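Long-range contact in toxin coregulated pilin (Vibrio cholerae, PDB 3HRV), which forms the major subunit of the toxin-coregulated pilus, a type IV pilus essential for bacterial aggregation and colonization of the host small intestine: residues Phe89-Ala102 / Phe134-Ser146. Sequence-based numbering, arbitrary orientation.
Sequences FSFPRNSAANKAFA and FAAVADLGDFETS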
loop_
_atom_site.group_PDB
_atom_site.type_symbol
_atom_site.label_atom_id
_atom_site.label_comp_id
_atom_site.label_asym_id
_atom_site.label_seq_id
_atom_site.Cartn_x
_atom_site.Cartn_y
_atom_site.Cartn_z
ATOM N N PHE A 89 5.903 -1.443 5.518
ATOM C CA PHE A 89 6.208 -0.440 6.530
ATOM C C PHE A 89 5.198 -0.466 7.659
ATOM O O PHE A 89 3.995 -0.567 7.427
ATOM C CB PHE A 89 6.162 0.976 5.947
ATOM C CG PHE A 89 7.377 1.373 5.166
ATOM C CD1 PHE A 89 7.452 1.134 3.799
ATOM C CD2 PHE A 89 8.431 2.027 5.793
ATOM C CE1 PHE A 89 8.564 1.547 3.065
ATOM C CE2 PHE A 89 9.545 2.443 5.070
ATOM C CZ PHE A 89 9.612 2.205 3.704
ATOM N N SER A 90 5.688 -0.366 8.885
ATOM C CA SER A 90 4.798 -0.292 10.025
ATOM C C SER A 90 4.719 1.212 10.271
ATOM O O SER A 90 5.739 1.900 10.211
ATOM C CB SER A 90 5.413 -0.992 11.237
ATOM O OG SER A 90 5.299 -2.397 11.122
ATOM N N PHE A 91 3.521 1.739 10.496
ATOM C CA PHE A 91 3.407 3.169 10.748
ATOM C C PHE A 91 2.357 3.478 11.810
ATOM O O PHE A 91 1.627 2.595 12.251
ATOM C CB PHE A 91 3.186 3.950 9.428
ATOM C CG PHE A 91 1.851 3.736 8.768
ATOM C CD1 PHE A 91 1.005 4.820 8.544
ATOM C CD2 PHE A 91 1.464 2.483 8.300
ATOM C CE1 PHE A 91 -0.200 4.668 7.863
ATOM C CE2 PHE A 91 0.257 2.321 7.616
ATOM C CZ PHE A 91 -0.576 3.416 7.397
ATOM N N PRO A 92 2.282 4.739 12.259
ATOM C CA PRO A 92 1.306 5.086 13.292
ATOM C C PRO A 92 -0.173 5.107 12.951
ATOM O O PRO A 92 -0.569 5.263 11.799
ATOM C CB PRO A 92 1.797 6.449 13.776
ATOM C CG PRO A 92 2.372 7.043 12.555
ATOM C CD PRO A 92 3.130 5.896 11.925
ATOM N N ARG A 93 -0.986 4.930 13.988
ATOM C CA ARG A 93 -2.433 4.978 13.859
ATOM C C ARG A 93 -2.938 5.769 15.051
ATOM O O ARG A 93 -2.759 5.361 16.198
ATOM C CB ARG A 93 -3.064 3.585 13.867
ATOM C CG ARG A 93 -4.584 3.657 13.819
ATOM C CD ARG A 93 -5.267 2.304 13.803
ATOM N NE ARG A 93 -6.719 2.466 13.846
ATOM C CZ ARG A 93 -7.594 1.474 13.714
ATOM N NH1 ARG A 93 -7.173 0.232 13.526
ATOM N NH2 ARG A 93 -8.895 1.724 13.784
ATOM N N ASN A 94 -3.555 6.910 14.776
ATOM C CA ASN A 94 -4.075 7.766 15.831
ATOM C C ASN A 94 -2.929 8.202 16.742
ATOM O O ASN A 94 -3.075 8.262 17.962
ATOM C CB ASN A 94 -5.144 7.018 16.632
ATOM C CG ASN A 94 -6.108 7.952 17.331
ATOM O OD1 ASN A 94 -6.387 9.046 16.844
ATOM N ND2 ASN A 94 -6.618 7.525 18.481
ATOM N N SER A 95 -1.786 8.493 16.121
ATOM C CA SER A 95 -0.580 8.948 16.812
ATOM C C SER A 95 0.215 7.874 17.552
ATOM O O SER A 95 1.310 8.145 18.045
ATOM C CB SER A 95 -0.926 10.084 17.778
ATOM O OG SER A 95 -0.823 11.338 17.125
ATOM N N ALA A 96 -0.328 6.665 17.634
ATOM C CA ALA A 96 0.367 5.570 18.308
ATOM C C ALA A 96 1.268 4.891 17.283
ATOM O O ALA A 96 0.800 4.454 16.237
ATOM C CB ALA A 96 -0.639 4.576 18.868
ATOM N N ALA A 97 2.558 4.804 17.589
ATOM C CA ALA A 97 3.524 4.201 16.677
ATOM C C ALA A 97 3.304 2.720 16.376
ATOM O O ALA A 97 2.910 1.942 17.246
ATOM C CB ALA A 97 4.937 4.404 17.215
ATOM N N ASN A 98 3.567 2.354 15.125
ATOM C CA ASN A 98 3.464 0.977 14.649
ATOM C C ASN A 98 2.155 0.256 14.945
ATOM O O ASN A 98 2.148 -0.936 15.271
ATOM C CB ASN A 98 4.641 0.175 15.200
ATOM C CG ASN A 98 5.969 0.840 14.914
ATOM O OD1 ASN A 98 6.233 1.256 13.785
ATOM N ND2 ASN A 98 6.811 0.954 15.935
ATOM N N LYS A 99 1.047 0.974 14.811
ATOM C CA LYS A 99 -0.267 0.396 15.053
ATOM C C LYS A 99 -0.945 0.022 13.738
ATOM O O LYS A 99 -2.088 -0.432 13.721
ATOM C CB LYS A 99 -1.141 1.380 15.833
ATOM C CG LYS A 99 -0.754 1.532 17.295
ATOM C CD LYS A 99 -0.973 0.240 18.061
ATOM C CE LYS A 99 -0.837 0.460 19.559
ATOM N NZ LYS A 99 -0.587 -0.814 20.285
ATOM N N ALA A 100 -0.230 0.226 12.636
ATOM C CA ALA A 100 -0.742 -0.105 11.308
ATOM C C ALA A 100 0.441 -0.465 10.419
ATOM O O ALA A 100 1.591 -0.279 10.802
ATOM C CB ALA A 100 -1.499 1.085 10.717
ATOM N N PHE A 101 0.157 -0.997 9.236
ATOM C CA PHE A 101 1.219 -1.349 8.304
ATOM C C PHE A 101 0.768 -1.026 6.895
ATOM O O PHE A 101 -0.424 -0.938 6.623
ATOM C CB PHE A 101 1.567 -2.843 8.405
ATOM C CG PHE A 101 0.504 -3.754 7.856
ATOM C CD1 PHE A 101 0.549 -4.177 6.530
ATOM C CD2 PHE A 101 -0.557 -4.169 8.656
ATOM C CE1 PHE A 101 -0.447 -4.997 6.010
ATOM C CE2 PHE A 101 -1.561 -4.991 8.147
ATOM C CZ PHE A 101 -1.506 -5.406 6.820
ATOM N N ALA A 102 1.730 -0.841 6.001
ATOM C CA ALA A 102 1.415 -0.544 4.614
ATOM C C ALA A 102 2.348 -1.330 3.703
ATOM O O ALA A 102 3.555 -1.399 3.939
ATOM C CB ALA A 102 1.557 0.952 4.344
ATOM N N PHE A 134 8.693 5.375 -0.678
ATOM C CA PHE A 134 8.538 5.868 0.682
ATOM C C PHE A 134 9.882 5.561 1.331
ATOM O O PHE A 134 10.280 4.399 1.430
ATOM C CB PHE A 134 7.411 5.130 1.411
ATOM C CG PHE A 134 6.038 5.443 0.880
ATOM C CD1 PHE A 134 5.530 4.771 -0.229
ATOM C CD2 PHE A 134 5.263 6.433 1.477
ATOM C CE1 PHE A 134 4.269 5.084 -0.737
ATOM C CE2 PHE A 134 4.005 6.754 0.978
ATOM C CZ PHE A 134 3.505 6.077 -0.132
ATOM N N ALA A 135 10.585 6.607 1.752
ATOM C CA ALA A 135 11.902 6.446 2.355
ATOM C C ALA A 135 11.882 6.411 3.878
ATOM O O ALA A 135 12.783 5.848 4.502
ATOM C CB ALA A 135 12.822 7.563 1.879
ATOM N N ALA A 136 10.861 7.016 4.472
ATOM C CA ALA A 136 10.749 7.051 5.923
ATOM C C ALA A 136 9.306 6.884 6.364
ATOM O O ALA A 136 8.379 7.206 5.621
ATOM C CB ALA A 136 11.301 8.369 6.457
ATOM N N VAL A 137 9.124 6.384 7.580
ATOM C CA VAL A 137 7.794 6.182 8.134
ATOM C C VAL A 137 6.953 7.450 8.004
ATOM O O VAL A 137 5.759 7.387 7.721
ATOM C CB VAL A 137 7.872 5.785 9.625
ATOM C CG1 VAL A 137 6.476 5.662 10.213
ATOM C CG2 VAL A 137 8.627 4.473 9.769
ATOM N N ALA A 138 7.588 8.601 8.204
ATOM C CA ALA A 138 6.900 9.885 8.120
ATOM C C ALA A 138 6.199 10.101 6.780
ATOM O O ALA A 138 5.189 10.798 6.709
ATOM C CB ALA A 138 7.890 11.016 8.370
ATOM N N ASP A 139 6.738 9.498 5.725
ATOM C CA ASP A 139 6.182 9.627 4.379
ATOM C C ASP A 139 4.801 8.998 4.223
ATOM O O ASP A 139 4.056 9.348 3.307
ATOM C CB ASP A 139 7.120 8.978 3.357
ATOM C CG ASP A 139 8.470 9.655 3.280
ATOM O OD1 ASP A 139 9.376 9.088 2.630
ATOM O OD2 ASP A 139 8.627 10.751 3.859
ATOM N N LEU A 140 4.464 8.071 5.113
ATOM C CA LEU A 140 3.184 7.376 5.041
ATOM C C LEU A 140 2.010 8.108 5.675
ATOM O O LEU A 140 0.861 7.901 5.286
ATOM C CB LEU A 140 3.311 5.997 5.688
ATOM C CG LEU A 140 4.231 5.004 4.980
ATOM C CD1 LEU A 140 4.574 3.874 5.924
ATOM C CD2 LEU A 140 3.551 4.483 3.722
ATOM N N GLY A 141 2.295 8.962 6.649
ATOM C CA GLY A 141 1.225 9.671 7.322
ATOM C C GLY A 141 0.720 8.860 8.501
ATOM O O GLY A 141 1.481 8.121 9.125
ATOM N N ASP A 142 -0.568 8.987 8.800
ATOM C CA ASP A 142 -1.174 8.275 9.919
ATOM C C ASP A 142 -2.417 7.529 9.445
ATOM O O ASP A 142 -3.297 8.109 8.813
ATOM C CB ASP A 142 -1.556 9.268 11.023
ATOM C CG ASP A 142 -1.992 8.583 12.306
ATOM O OD1 ASP A 142 -1.236 8.632 13.300
ATOM O OD2 ASP A 142 -3.088 7.989 12.322
ATOM N N PHE A 143 -2.478 6.240 9.754
ATOM C CA PHE A 143 -3.595 5.397 9.348
ATOM C C PHE A 143 -4.966 5.942 9.731
ATOM O O PHE A 143 -5.923 5.821 8.967
ATOM C CB PHE A 143 -3.429 3.999 9.952
ATOM C CG PHE A 143 -4.481 3.012 9.519
ATOM C CD1 PHE A 143 -4.359 2.327 8.313
ATOM C CD2 PHE A 143 -5.591 2.760 10.321
ATOM C CE1 PHE A 143 -5.327 1.403 7.913
ATOM C CE2 PHE A 143 -6.563 1.842 9.932
ATOM C CZ PHE A 143 -6.433 1.159 8.725
ATOM N N GLU A 144 -5.066 6.555 10.907
ATOM C CA GLU A 144 -6.355 7.056 11.361
ATOM C C GLU A 144 -6.571 8.564 11.309
ATOM O O GLU A 144 -7.712 9.014 11.218
ATOM C CB GLU A 144 -6.629 6.546 12.782
ATOM C CG GLU A 144 -8.017 6.888 13.316
ATOM C CD GLU A 144 -8.403 6.050 14.520
ATOM O OE1 GLU A 144 -9.527 6.230 15.037
ATOM O OE2 GLU A 144 -7.585 5.208 14.951
ATOM N N THR A 145 -5.498 9.349 11.354
ATOM C CA THR A 145 -5.666 10.799 11.335
ATOM C C THR A 145 -5.358 11.496 10.010
ATOM O O THR A 145 -5.636 12.686 9.859
ATOM C CB THR A 145 -4.849 11.471 12.465
ATOM O OG1 THR A 145 -3.454 11.215 12.275
ATOM C CG2 THR A 145 -5.281 10.930 13.818
ATOM N N SER A 146 -4.789 10.775 9.050
ATOM C CA SER A 146 -4.507 11.380 7.750
ATOM C C SER A 146 -5.810 11.412 6.959
ATOM O O SER A 146 -6.361 10.368 6.612
ATOM C CB SER A 146 -3.452 10.577 6.979
ATOM O OG SER A 146 -2.155 10.786 7.511
HETATM O O HOH W 1 -10.829 3.672 14.929
#
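Phe-89 sets its CB 3.3 Å from CD1 of Leu-140, while the far end of its ring reaches the backbone carbonyl of Phe-134. Two residues on, Phe-91 fills the corner between Leu-140 and Phe-143. With CG between the backbone N and the carbonyl carbon (chi1 69°), its side chain crosses those of Leu-140 and Phe-143 at about a right angle; the carbonyl O of Gly-141 meets the ring edge in plane, 3.4 Å from CD1. Pro-92 rests CD on CG1 of Val-137, and its carbonyl O takes a nearly straight bond from Phe-143 N (3.0 Å). The fully extended Arg-93 runs alongside the Phe-143 ring, Arg-93 CD 3.5 Å from Phe-143 CD2, and its NE forms a salt bridge to Glu-144 OE2 (3.1 Å), which it approaches from above the carboxylate plane. A water links NH2 to the other Glu-144 oxygen, and NH1 hydrogen-bonds to Ser-192 OG. At the type I' turn the Asp-142 carboxylate receives Asn-94 N on OD2 (2.7 Å) and Ser-95 N on OD1 (2.9 Å). OD2 also accepts from Glu-144 N, closing an Asx turn, and from Thr-145 N, extending it to an Asx motif, so one carboxylate fastens both loops. Past the turn, Ala-100 packs its CB on Phe-143. The loop 134-146 covers one face of the sheet's edge hairpin, where Leu-140 and Phe-134 also pack on Ala-188 of strand 185-191; from the other face Phe-101 reaches helix 24-44.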